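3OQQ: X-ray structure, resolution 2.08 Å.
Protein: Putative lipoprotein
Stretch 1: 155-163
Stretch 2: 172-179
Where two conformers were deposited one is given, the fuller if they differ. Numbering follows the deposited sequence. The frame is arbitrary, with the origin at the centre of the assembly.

Stretch 1 (155-163) DLKVTECHS
Stretch 2 (172-179) GKEELLLT

Strands 155-161 and 173-179 run antiparallel, their directions 157° apart and their axes approaching to 4.6 Å. Asp155 faces Thr179, Leu156 faces Leu178, and the register continues to Cys161 opposite Lys173. Strand phi/psi values are mostly near -120/130; Glu160 (-96/92), Cys161 (-76/69) and Lys173 (-162/173) depart furthest. The hydrogen-bonded pairs, CA atoms 5.1 Å apart, exchange two bonds each: Asp155 N to Thr179 O 3.0 Å and Thr179 N to Asp155 O 2.9 Å; Lys157 N to Leu177 O 2.9 Å and Leu177 N to Lys157 O 2.8 Å; Thr159 N to Glu175 O 2.9 Å and Glu175 N to Thr159 O 3.0 Å. In the last pair, Lys173 N to Cys161 O (3.1 Å) is well aligned, but Cys161 N to Lys173 O (2.7 Å) is weak, bent to 117°. Between them, the CA atoms of Leu156-Leu178, Val158-Leu176 and Glu160-Glu174 lie 4.5-4.7 Å apart. Gly172 (53/-141) suits its place: a CB would sit 2.4 Å from Cys161 O.

Side chains alternate between faces. On one, buried aliphatic groups exclude water: Leu156 (m, t) places CG 3.6 Å from Leu178 CD1 and CD2 4.0 Å from Leu176 CD2, while Val158 (t) brings CG2 3.9 Å from Leu176 CD1. Leu176 has chi1 t and chi2 137°; Leu178 is t, p. Also buried, Glu174 (m, p) curls so that OE2 accepts a 2.8 Å hydrogen bond from His162 NE2 (chi1 m), at the ring edge.

The other face, mostly partly exposed, suits polar groups. Asp155 (t) CB lies 3.3 Å from buried Thr179 (p) OG1; CB atoms are 4.4 Å apart in Lys157 (chi1 -93°)-Leu177 (t, p) and Thr159 (m)-Glu175 (chi1 -94°, chi2 t); Cys161 (m) CB is 4.1 Å from Lys173 (p, t, t, t) CG. Lys157 NZ forms a salt bridge with Asp155 OD1 (2.9 Å), two residues along the same strand. Water 1 lies 2.8 Å from Asp155 OD1 and 2.9 Å from Leu177 O, in hydrogen-bonding geometry with both, bridging the strands.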

# COMPACT_ATOMS: atom_id res chain seq x y z
N ASP A 155 0.05 -0.08 4.19
CA ASP A 155 1.14 -0.90 4.69
C ASP A 155 0.75 -2.34 4.55
O ASP A 155 -0.29 -2.74 5.06
CB ASP A 155 1.44 -0.58 6.17
CG ASP A 155 2.77 -1.15 6.62
OD1 ASP A 155 2.86 -2.39 6.79
OD2 ASP A 155 3.72 -0.36 6.78
N LEU A 156 1.58 -3.10 3.85
CA LEU A 156 1.37 -4.53 3.64
C LEU A 156 2.55 -5.32 4.20
O LEU A 156 3.69 -4.98 3.92
CB LEU A 156 1.19 -4.83 2.13
CG LEU A 156 -0.20 -4.63 1.56
CD1 LEU A 156 -0.14 -4.32 0.07
CD2 LEU A 156 -1.07 -5.85 1.81
N LYS A 157 2.25 -6.37 4.99
CA LYS A 157 3.21 -7.30 5.60
C LYS A 157 2.71 -8.71 5.33
O LYS A 157 1.57 -9.03 5.66
CB LYS A 157 3.38 -7.07 7.11
CG LYS A 157 4.51 -6.16 7.52
CD LYS A 157 4.52 -5.93 9.04
CE LYS A 157 3.80 -4.66 9.47
NZ LYS A 157 4.48 -3.41 9.01
N VAL A 158 3.53 -9.53 4.69
CA VAL A 158 3.22 -10.92 4.41
C VAL A 158 4.22 -11.74 5.23
O VAL A 158 5.42 -11.68 4.99
CB VAL A 158 3.25 -11.25 2.90
CG1 VAL A 158 3.20 -12.76 2.66
CG2 VAL A 158 2.08 -10.57 2.19
N THR A 159 3.71 -12.45 6.23
CA THR A 159 4.51 -13.27 7.14
C THR A 159 4.41 -14.73 6.75
O THR A 159 3.31 -15.21 6.47
CB THR A 159 3.99 -13.05 8.56
OG1 THR A 159 3.95 -11.65 8.84
CG2 THR A 159 4.79 -13.81 9.63
N GLU A 160 5.55 -15.42 6.72
CA GLU A 160 5.58 -16.84 6.43
C GLU A 160 5.60 -17.58 7.76
O GLU A 160 6.67 -17.73 8.36
CB GLU A 160 6.76 -17.18 5.52
CG GLU A 160 6.61 -16.55 4.15
CD GLU A 160 7.72 -16.82 3.16
OE1 GLU A 160 8.58 -17.69 3.43
OE2 GLU A 160 7.71 -16.21 2.07
N CYS A 161 4.40 -17.94 8.28
CA CYS A 161 4.25 -18.66 9.56
C CYS A 161 4.63 -20.14 9.35
O CYS A 161 3.77 -21.04 9.34
CB CYS A 161 2.85 -18.51 10.14
SG CYS A 161 2.35 -16.80 10.46
N HIS A 162 5.93 -20.36 9.13
CA HIS A 162 6.54 -21.65 8.86
C HIS A 162 7.38 -22.05 10.06
O HIS A 162 7.96 -21.17 10.71
CB HIS A 162 7.42 -21.56 7.59
CG HIS A 162 6.70 -21.11 6.34
ND1 HIS A 162 7.40 -20.86 5.17
CD2 HIS A 162 5.38 -20.89 6.11
CE1 HIS A 162 6.50 -20.49 4.28
NE2 HIS A 162 5.27 -20.48 4.80
N SER A 163 7.46 -23.35 10.36
CA SER A 163 8.25 -23.83 11.51
C SER A 163 9.77 -23.57 11.32
O SER A 163 10.50 -23.44 12.31
CB SER A 163 8.01 -25.31 11.74
OG SER A 163 8.52 -25.72 12.99
N GLY A 172 2.84 -25.28 7.40
CA GLY A 172 2.44 -24.06 8.10
C GLY A 172 1.44 -23.23 7.33
O GLY A 172 0.53 -23.77 6.68
N LYS A 173 1.60 -21.90 7.37
CA LYS A 173 0.70 -20.98 6.66
C LYS A 173 1.33 -19.61 6.49
O LYS A 173 2.41 -19.35 7.01
CB LYS A 173 -0.66 -20.86 7.37
CG LYS A 173 -0.63 -20.31 8.79
CD LYS A 173 -1.83 -20.80 9.56
CE LYS A 173 -1.93 -20.18 10.93
NZ LYS A 173 -3.22 -20.51 11.58
N GLU A 174 0.65 -18.75 5.71
CA GLU A 174 1.01 -17.35 5.47
C GLU A 174 -0.05 -16.50 6.09
O GLU A 174 -1.21 -16.91 6.22
CB GLU A 174 1.11 -17.03 3.97
CG GLU A 174 2.18 -17.76 3.19
CD GLU A 174 1.97 -19.25 3.06
OE1 GLU A 174 0.90 -19.68 2.56
OE2 GLU A 174 2.88 -20.00 3.48
N GLU A 175 0.35 -15.30 6.45
CA GLU A 175 -0.51 -14.27 6.98
C GLU A 175 -0.25 -13.02 6.22
O GLU A 175 0.87 -12.81 5.77
CB GLU A 175 -0.25 -14.04 8.46
CG GLU A 175 -1.16 -14.83 9.37
CD GLU A 175 -1.04 -14.40 10.81
OE1 GLU A 175 -0.91 -13.17 11.06
OE2 GLU A 175 -1.10 -15.29 11.69
N LEU A 176 -1.26 -12.22 6.09
CA LEU A 176 -1.21 -10.93 5.44
C LEU A 176 -1.79 -9.93 6.41
O LEU A 176 -2.87 -10.16 6.95
CB LEU A 176 -2.01 -10.96 4.12
CG LEU A 176 -1.93 -9.71 3.26
CD1 LEU A 176 -1.77 -10.09 1.85
CD2 LEU A 176 -3.17 -8.83 3.41
N LEU A 177 -1.04 -8.86 6.68
CA LEU A 177 -1.52 -7.76 7.49
C LEU A 177 -1.50 -6.50 6.61
O LEU A 177 -0.42 -6.07 6.16
CB LEU A 177 -0.70 -7.56 8.78
CG LEU A 177 -1.22 -6.49 9.76
CD1 LEU A 177 -2.52 -6.96 10.42
CD2 LEU A 177 -0.18 -6.21 10.85
N LEU A 178 -2.70 -5.93 6.35
CA LEU A 178 -2.86 -4.70 5.59
C LEU A 178 -3.46 -3.59 6.43
O LEU A 178 -4.49 -3.78 7.07
CB LEU A 178 -3.76 -4.92 4.35
CG LEU A 178 -4.27 -3.64 3.63
CD1 LEU A 178 -3.21 -3.01 2.77
CD2 LEU A 178 -5.49 -3.92 2.81
N THR A 179 -2.85 -2.39 6.36
CA THR A 179 -3.45 -1.21 6.95
C THR A 179 -3.67 -0.26 5.83
O THR A 179 -2.88 -0.22 4.88
CB THR A 179 -2.69 -0.59 8.13
OG1 THR A 179 -1.38 -0.19 7.75
CG2 THR A 179 -2.70 -1.45 9.37
O HOH W 1 0.88 -4.09 7.78